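PDB 5K3H: acyl-coenzyme A oxidase acox-1.1 from Caenorhabditis elegans, which catalyses the FAD-dependent desaturation of acyl-CoA to (2E)-enoyl-CoA, reducing oxygen to hydrogen peroxide, in the first step of peroxisomal beta-oxidation. Local coordinates for residues 565-579 with 593-607. Sequence-based numbering, arbitrary orientation.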
loop_
_atom_site.group_PDB
_atom_site.type_symbol
_atom_site.label_atom_id
_atom_site.label_comp_id
_atom_site.label_asym_id
_atom_site.label_seq_id
_atom_site.Cartn_x
_atom_site.Cartn_y
_atom_site.Cartn_z
ATOM N N ASP B 565 13.012 3.358 -26.442
ATOM C CA ASP B 565 13.175 4.382 -25.412
ATOM C C ASP B 565 12.701 3.867 -24.068
ATOM O O ASP B 565 13.358 4.082 -23.047
ATOM C CB ASP B 565 12.392 5.649 -25.754
ATOM C CG ASP B 565 12.934 6.360 -26.956
ATOM O OD1 ASP B 565 14.065 6.033 -27.374
ATOM O OD2 ASP B 565 12.244 7.287 -27.450
ATOM N N LEU B 566 11.529 3.220 -24.046
ATOM C CA LEU B 566 11.021 2.632 -22.808
ATOM C C LEU B 566 12.000 1.620 -22.261
ATOM O O LEU B 566 12.298 1.626 -21.059
ATOM C CB LEU B 566 9.675 1.928 -23.036
ATOM C CG LEU B 566 8.400 2.528 -22.463
ATOM C CD1 LEU B 566 7.308 1.486 -22.308
ATOM C CD2 LEU B 566 8.699 3.187 -21.153
ATOM N N LEU B 567 12.531 0.757 -23.145
ATOM C CA LEU B 567 13.439 -0.304 -22.714
ATOM C C LEU B 567 14.712 0.265 -22.105
ATOM O O LEU B 567 15.200 -0.245 -21.086
ATOM C CB LEU B 567 13.797 -1.198 -23.897
ATOM C CG LEU B 567 14.932 -2.181 -23.586
ATOM C CD1 LEU B 567 14.569 -3.258 -22.551
ATOM C CD2 LEU B 567 15.419 -2.786 -24.875
ATOM N N HIS B 568 15.248 1.336 -22.704
ATOM C CA HIS B 568 16.464 1.949 -22.179
ATOM C C HIS B 568 16.223 2.582 -20.826
ATOM O O HIS B 568 17.125 2.584 -19.981
ATOM C CB HIS B 568 17.018 2.998 -23.137
ATOM C CG HIS B 568 17.909 2.435 -24.187
ATOM N ND1 HIS B 568 17.436 1.973 -25.400
ATOM C CD2 HIS B 568 19.239 2.179 -24.173
ATOM C CE1 HIS B 568 18.447 1.499 -26.106
ATOM N NE2 HIS B 568 19.550 1.607 -25.381
ATOM N N LEU B 569 15.038 3.164 -20.616
ATOM C CA LEU B 569 14.671 3.626 -19.275
ATOM C C LEU B 569 14.631 2.464 -18.288
ATOM O O LEU B 569 15.192 2.541 -17.184
ATOM C CB LEU B 569 13.309 4.318 -19.316
ATOM C CG LEU B 569 12.739 4.834 -17.988
ATOM C CD1 LEU B 569 13.675 5.872 -17.338
ATOM C CD2 LEU B 569 11.355 5.405 -18.195
ATOM N N HIS B 570 13.987 1.364 -18.694
ATOM C CA HIS B 570 13.843 0.192 -17.840
ATOM C C HIS B 570 15.200 -0.335 -17.385
ATOM O O HIS B 570 15.435 -0.523 -16.183
ATOM C CB HIS B 570 13.045 -0.880 -18.600
ATOM C CG HIS B 570 12.673 -2.084 -17.781
ATOM N ND1 HIS B 570 11.867 -2.012 -16.666
ATOM C CD2 HIS B 570 12.967 -3.397 -17.945
ATOM C CE1 HIS B 570 11.704 -3.223 -16.162
ATOM N NE2 HIS B 570 12.356 -4.082 -16.923
ATOM N N VAL B 571 16.108 -0.607 -18.325
ATOM C CA VAL B 571 17.356 -1.249 -17.914
ATOM C C VAL B 571 18.181 -0.319 -17.023
ATOM O O VAL B 571 18.822 -0.777 -16.072
ATOM C CB VAL B 571 18.154 -1.739 -19.140
ATOM C CG1 VAL B 571 17.401 -2.843 -19.865
ATOM C CG2 VAL B 571 18.449 -0.573 -20.101
ATOM N N ASN B 572 18.120 0.997 -17.246
ATOM C CA ASN B 572 18.864 1.907 -16.370
ATOM C C ASN B 572 18.216 2.053 -14.997
ATOM O O ASN B 572 18.920 2.107 -13.981
ATOM C CB ASN B 572 19.032 3.274 -17.025
ATOM C CG ASN B 572 20.117 3.269 -18.061
ATOM O OD1 ASN B 572 21.304 3.211 -17.718
ATOM N ND2 ASN B 572 19.736 3.369 -19.338
ATOM N N TYR B 573 16.882 2.154 -14.943
ATOM C CA TYR B 573 16.203 2.219 -13.652
ATOM C C TYR B 573 16.408 0.934 -12.857
ATOM O O TYR B 573 16.733 0.968 -11.664
ATOM C CB TYR B 573 14.722 2.473 -13.866
ATOM C CG TYR B 573 13.965 2.681 -12.588
ATOM C CD1 TYR B 573 13.885 3.948 -12.013
ATOM C CD2 TYR B 573 13.353 1.625 -11.936
ATOM C CE1 TYR B 573 13.192 4.159 -10.841
ATOM C CE2 TYR B 573 12.658 1.832 -10.760
ATOM C CZ TYR B 573 12.582 3.102 -10.228
ATOM O OH TYR B 573 11.897 3.323 -9.064
ATOM N N GLU B 574 16.197 -0.217 -13.502
ATOM C CA GLU B 574 16.339 -1.486 -12.804
ATOM C C GLU B 574 17.786 -1.728 -12.391
ATOM O O GLU B 574 18.042 -2.280 -11.317
ATOM C CB GLU B 574 15.817 -2.622 -13.684
ATOM C CG GLU B 574 14.333 -2.497 -14.066
ATOM C CD GLU B 574 13.395 -2.521 -12.854
ATOM O OE1 GLU B 574 13.644 -3.336 -11.929
ATOM O OE2 GLU B 574 12.400 -1.740 -12.822
ATOM N N LEU B 575 18.753 -1.327 -13.223
ATOM C CA LEU B 575 20.153 -1.507 -12.833
ATOM C C LEU B 575 20.530 -0.608 -11.661
ATOM O O LEU B 575 21.212 -1.053 -10.730
ATOM C CB LEU B 575 21.091 -1.267 -14.017
ATOM C CG LEU B 575 22.605 -1.431 -13.748
ATOM C CD1 LEU B 575 22.964 -2.811 -13.117
ATOM C CD2 LEU B 575 23.422 -1.157 -15.041
ATOM N N LEU B 576 20.106 0.659 -11.678
ATOM C CA LEU B 576 20.353 1.511 -10.518
ATOM C C LEU B 576 19.719 0.919 -9.272
ATOM O O LEU B 576 20.285 1.024 -8.178
ATOM C CB LEU B 576 19.838 2.925 -10.779
ATOM C CG LEU B 576 20.454 4.117 -10.021
ATOM C CD1 LEU B 576 21.964 4.252 -10.215
ATOM C CD2 LEU B 576 19.766 5.398 -10.459
ATOM N N ASP B 577 18.572 0.248 -9.432
ATOM C CA ASP B 577 17.860 -0.335 -8.301
ATOM C C ASP B 577 18.644 -1.439 -7.616
ATOM O O ASP B 577 18.522 -1.603 -6.398
ATOM C CB ASP B 577 16.522 -0.899 -8.764
ATOM C CG ASP B 577 15.600 -1.242 -7.607
ATOM O OD1 ASP B 577 15.642 -0.499 -6.607
ATOM O OD2 ASP B 577 14.853 -2.253 -7.687
ATOM N N VAL B 578 19.428 -2.215 -8.368
ATOM C CA VAL B 578 20.175 -3.348 -7.816
ATOM C C VAL B 578 21.683 -3.073 -7.874
ATOM O O VAL B 578 22.494 -3.991 -8.071
ATOM C CB VAL B 578 19.799 -4.646 -8.553
ATOM C CG1 VAL B 578 18.308 -4.894 -8.425
ATOM C CG2 VAL B 578 20.214 -4.595 -10.025
ATOM N N ALA B 579 22.051 -1.790 -7.715
ATOM C CA ALA B 579 23.420 -1.333 -7.930
ATOM C C ALA B 579 24.414 -1.986 -6.975
ATOM O O ALA B 579 25.566 -2.244 -7.354
ATOM C CB ALA B 579 23.477 0.190 -7.802
ATOM N N LEU B 593 28.295 3.812 -12.828
ATOM C CA LEU B 593 27.026 4.045 -12.157
ATOM C C LEU B 593 26.554 5.469 -12.376
ATOM O O LEU B 593 25.349 5.711 -12.459
ATOM C CB LEU B 593 27.138 3.722 -10.665
ATOM C CG LEU B 593 25.830 3.395 -9.937
ATOM C CD1 LEU B 593 25.116 2.161 -10.534
ATOM C CD2 LEU B 593 26.056 3.241 -8.411
ATOM N N ASP B 594 27.480 6.426 -12.461
ATOM C CA ASP B 594 27.105 7.792 -12.817
ATOM C C ASP B 594 26.580 7.873 -14.246
ATOM O O ASP B 594 25.686 8.669 -14.537
ATOM C CB ASP B 594 28.304 8.718 -12.632
ATOM C CG ASP B 594 28.617 8.986 -11.163
ATOM O OD1 ASP B 594 27.708 8.795 -10.304
ATOM O OD2 ASP B 594 29.772 9.401 -10.876
ATOM N N TYR B 595 27.142 7.082 -15.161
ATOM C CA TYR B 595 26.579 7.000 -16.504
ATOM C C TYR B 595 25.145 6.510 -16.448
ATOM O O TYR B 595 24.262 7.065 -17.107
ATOM C CB TYR B 595 27.435 6.078 -17.379
ATOM C CG TYR B 595 26.870 5.759 -18.768
ATOM C CD1 TYR B 595 27.180 6.539 -19.877
ATOM C CD2 TYR B 595 26.050 4.650 -18.969
ATOM C CE1 TYR B 595 26.674 6.239 -21.138
ATOM C CE2 TYR B 595 25.540 4.344 -20.227
ATOM C CZ TYR B 595 25.851 5.139 -21.307
ATOM O OH TYR B 595 25.330 4.809 -22.552
ATOM N N VAL B 596 24.888 5.495 -15.619
ATOM C CA VAL B 596 23.561 4.901 -15.535
ATOM C C VAL B 596 22.555 5.929 -15.030
ATOM O O VAL B 596 21.433 6.010 -15.540
ATOM C CB VAL B 596 23.602 3.642 -14.640
ATOM C CG1 VAL B 596 22.200 3.109 -14.399
ATOM C CG2 VAL B 596 24.465 2.564 -15.283
ATOM N N ARG B 597 22.954 6.744 -14.044
ATOM C CA ARG B 597 22.095 7.811 -13.526
ATOM C C ARG B 597 21.784 8.858 -14.587
ATOM O O ARG B 597 20.644 9.315 -14.704
ATOM C CB ARG B 597 22.749 8.483 -12.322
ATOM C CG ARG B 597 22.913 7.601 -11.134
ATOM C CD ARG B 597 23.646 8.321 -10.020
ATOM N NE ARG B 597 23.736 7.491 -8.823
ATOM C CZ ARG B 597 24.872 7.043 -8.288
ATOM N NH1 ARG B 597 26.045 7.357 -8.838
ATOM N NH2 ARG B 597 24.830 6.296 -7.180
ATOM N N ASP B 598 22.801 9.292 -15.338
ATOM C CA ASP B 598 22.577 10.268 -16.408
ATOM C C ASP B 598 21.663 9.711 -17.491
ATOM O O ASP B 598 20.801 10.422 -18.002
ATOM C CB ASP B 598 23.912 10.690 -17.006
ATOM C CG ASP B 598 24.785 11.396 -16.000
ATOM O OD1 ASP B 598 24.256 11.945 -14.998
ATOM O OD2 ASP B 598 26.020 11.375 -16.199
ATOM N N GLN B 599 21.841 8.438 -17.853
ATOM C CA GLN B 599 20.934 7.797 -18.798
ATOM C C GLN B 599 19.519 7.754 -18.240
ATOM O O GLN B 599 18.540 7.913 -18.985
ATOM C CB GLN B 599 21.404 6.374 -19.094
ATOM C CG GLN B 599 22.771 6.318 -19.698
ATOM C CD GLN B 599 22.813 6.944 -21.036
ATOM O OE1 GLN B 599 22.242 6.414 -21.992
ATOM N NE2 GLN B 599 23.463 8.116 -21.125
ATOM N N LEU B 600 19.394 7.485 -16.937
ATOM C CA LEU B 600 18.082 7.458 -16.311
ATOM C C LEU B 600 17.394 8.808 -16.457
ATOM O O LEU B 600 16.249 8.890 -16.930
ATOM C CB LEU B 600 18.201 7.036 -14.839
ATOM C CG LEU B 600 16.977 7.254 -13.943
ATOM C CD1 LEU B 600 15.766 6.505 -14.454
ATOM C CD2 LEU B 600 17.291 6.794 -12.525
ATOM N N TYR B 601 18.080 9.884 -16.051
ATOM C CA TYR B 601 17.496 11.215 -16.160
ATOM C C TYR B 601 17.281 11.631 -17.615
ATOM O O TYR B 601 16.287 12.305 -17.920
ATOM C CB TYR B 601 18.372 12.203 -15.398
ATOM C CG TYR B 601 18.500 11.779 -13.954
ATOM C CD1 TYR B 601 17.377 11.389 -13.241
ATOM C CD2 TYR B 601 19.727 11.760 -13.304
ATOM C CE1 TYR B 601 17.467 10.973 -11.917
ATOM C CE2 TYR B 601 19.832 11.346 -11.980
ATOM C CZ TYR B 601 18.691 10.954 -11.297
ATOM O OH TYR B 601 18.747 10.552 -9.999
ATOM N N PHE B 602 18.167 11.205 -18.532
ATOM C CA PHE B 602 17.968 11.507 -19.944
ATOM C C PHE B 602 16.707 10.843 -20.492
ATOM O O PHE B 602 15.899 11.494 -21.157
ATOM C CB PHE B 602 19.186 11.083 -20.771
ATOM C CG PHE B 602 18.995 11.279 -22.261
ATOM C CD1 PHE B 602 19.216 12.526 -22.847
ATOM C CD2 PHE B 602 18.566 10.229 -23.068
ATOM C CE1 PHE B 602 19.048 12.715 -24.212
ATOM C CE2 PHE B 602 18.370 10.407 -24.432
ATOM C CZ PHE B 602 18.616 11.646 -25.009
ATOM N N TYR B 603 16.509 9.546 -20.227
ATOM C CA TYR B 603 15.359 8.880 -20.837
ATOM C C TYR B 603 14.037 9.262 -20.175
ATOM O O TYR B 603 12.996 9.187 -20.833
ATOM C CB TYR B 603 15.535 7.357 -20.836
ATOM C CG TYR B 603 16.412 6.863 -21.977
ATOM C CD1 TYR B 603 15.911 6.750 -23.257
ATOM C CD2 TYR B 603 17.762 6.548 -21.765
ATOM C CE1 TYR B 603 16.716 6.305 -24.301
ATOM C CE2 TYR B 603 18.586 6.121 -22.798
ATOM C CZ TYR B 603 18.060 5.992 -24.066
ATOM O OH TYR B 603 18.870 5.553 -25.107
ATOM N N LEU B 604 14.048 9.750 -18.934
ATOM C CA LEU B 604 12.837 10.371 -18.407
ATOM C C LEU B 604 12.346 11.477 -19.347
ATOM O O LEU B 604 11.200 11.454 -19.816
ATOM C CB LEU B 604 13.111 10.945 -17.018
ATOM C CG LEU B 604 13.330 9.947 -15.871
ATOM C CD1 LEU B 604 13.639 10.675 -14.533
ATOM C CD2 LEU B 604 12.131 8.953 -15.757
ATOM N N GLN B 605 13.231 12.423 -19.674
ATOM C CA GLN B 605 12.901 13.508 -20.592
ATOM C C GLN B 605 12.520 12.979 -21.980
ATOM O O GLN B 605 11.631 13.528 -22.649
ATOM C CB GLN B 605 14.116 14.449 -20.662
ATOM C CG GLN B 605 14.274 15.307 -21.940
ATOM C CD GLN B 605 15.020 14.563 -23.074
ATOM O OE1 GLN B 605 15.899 13.727 -22.811
ATOM N NE2 GLN B 605 14.675 14.884 -24.343
ATOM N N LYS B 606 13.189 11.913 -22.431
ATOM C CA LYS B 606 12.908 11.349 -23.747
ATOM C C LYS B 606 11.532 10.697 -23.783
ATOM O O LYS B 606 10.827 10.752 -24.807
ATOM C CB LYS B 606 14.013 10.348 -24.116
ATOM C CG LYS B 606 13.951 9.870 -25.554
ATOM C CD LYS B 606 14.757 10.832 -26.427
ATOM C CE LYS B 606 14.390 10.739 -27.877
ATOM N NZ LYS B 606 14.087 9.348 -28.258
ATOM N N ILE B 607 11.127 10.075 -22.670
ATOM C CA ILE B 607 9.849 9.377 -22.617
ATOM C C ILE B 607 8.691 10.374 -22.537
ATOM O O ILE B 607 7.608 10.127 -23.097
ATOM C CB ILE B 607 9.853 8.422 -21.409
ATOM C CG1 ILE B 607 10.803 7.234 -21.638
ATOM C CG2 ILE B 607 8.445 7.928 -21.103
ATOM C CD1 ILE B 607 10.407 6.350 -22.766
HETATM O O HOH W 1 9.859 8.388 -26.622
#
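Tyr603 lies against His568 where helices 557-577 and 590-616 of the helical C-terminal part of the acyl-CoA oxidase fold pack roughly antiparallel, knobs in holes; the axes of segments 565-577 and 593-607 approach to 8.8 Å at 139°. From its CB, 4.1 Å from CB of Leu569, the tyrosine turns CG anti to its carbonyl carbon (chi1 -81°), bringing the ring alongside His568. There CD1 comes to 3.7 Å from the backbone O of Asp565, while CE1, CE2 and CZ gather round CB of His568, which sits over one ring face in a CH-pi contact 3.4 Å from the centroid. The OH ends over one imidazole face, offset toward its rim; the rings are nearly parallel but barely overlap, and the imidazole nitrogens bond instead to backbone O of Ser564 and Gly487. An alanine in place of Tyr603 would probably leave CB and the imidazole face of His568 without their aromatic cover and open a gap next to Asp565 O. Leu569 is a knob among Leu600, Tyr603, Leu604 and Ile607; Leu576 fills the next hole, its CD2 3.5 Å from CD2 of Leu600. Between them Asn572 lays its amide against CB of Gln599, with ND2 bonded to His568 O and OD1 to Tyr491 of helix 489-515. Near the tyrosine, Lys606 NZ forms a salt bridge to Asp565 OD2 (2.9 Å), syn but 34° out of the carboxylate plane, and a water links that oxygen to Lys606 O.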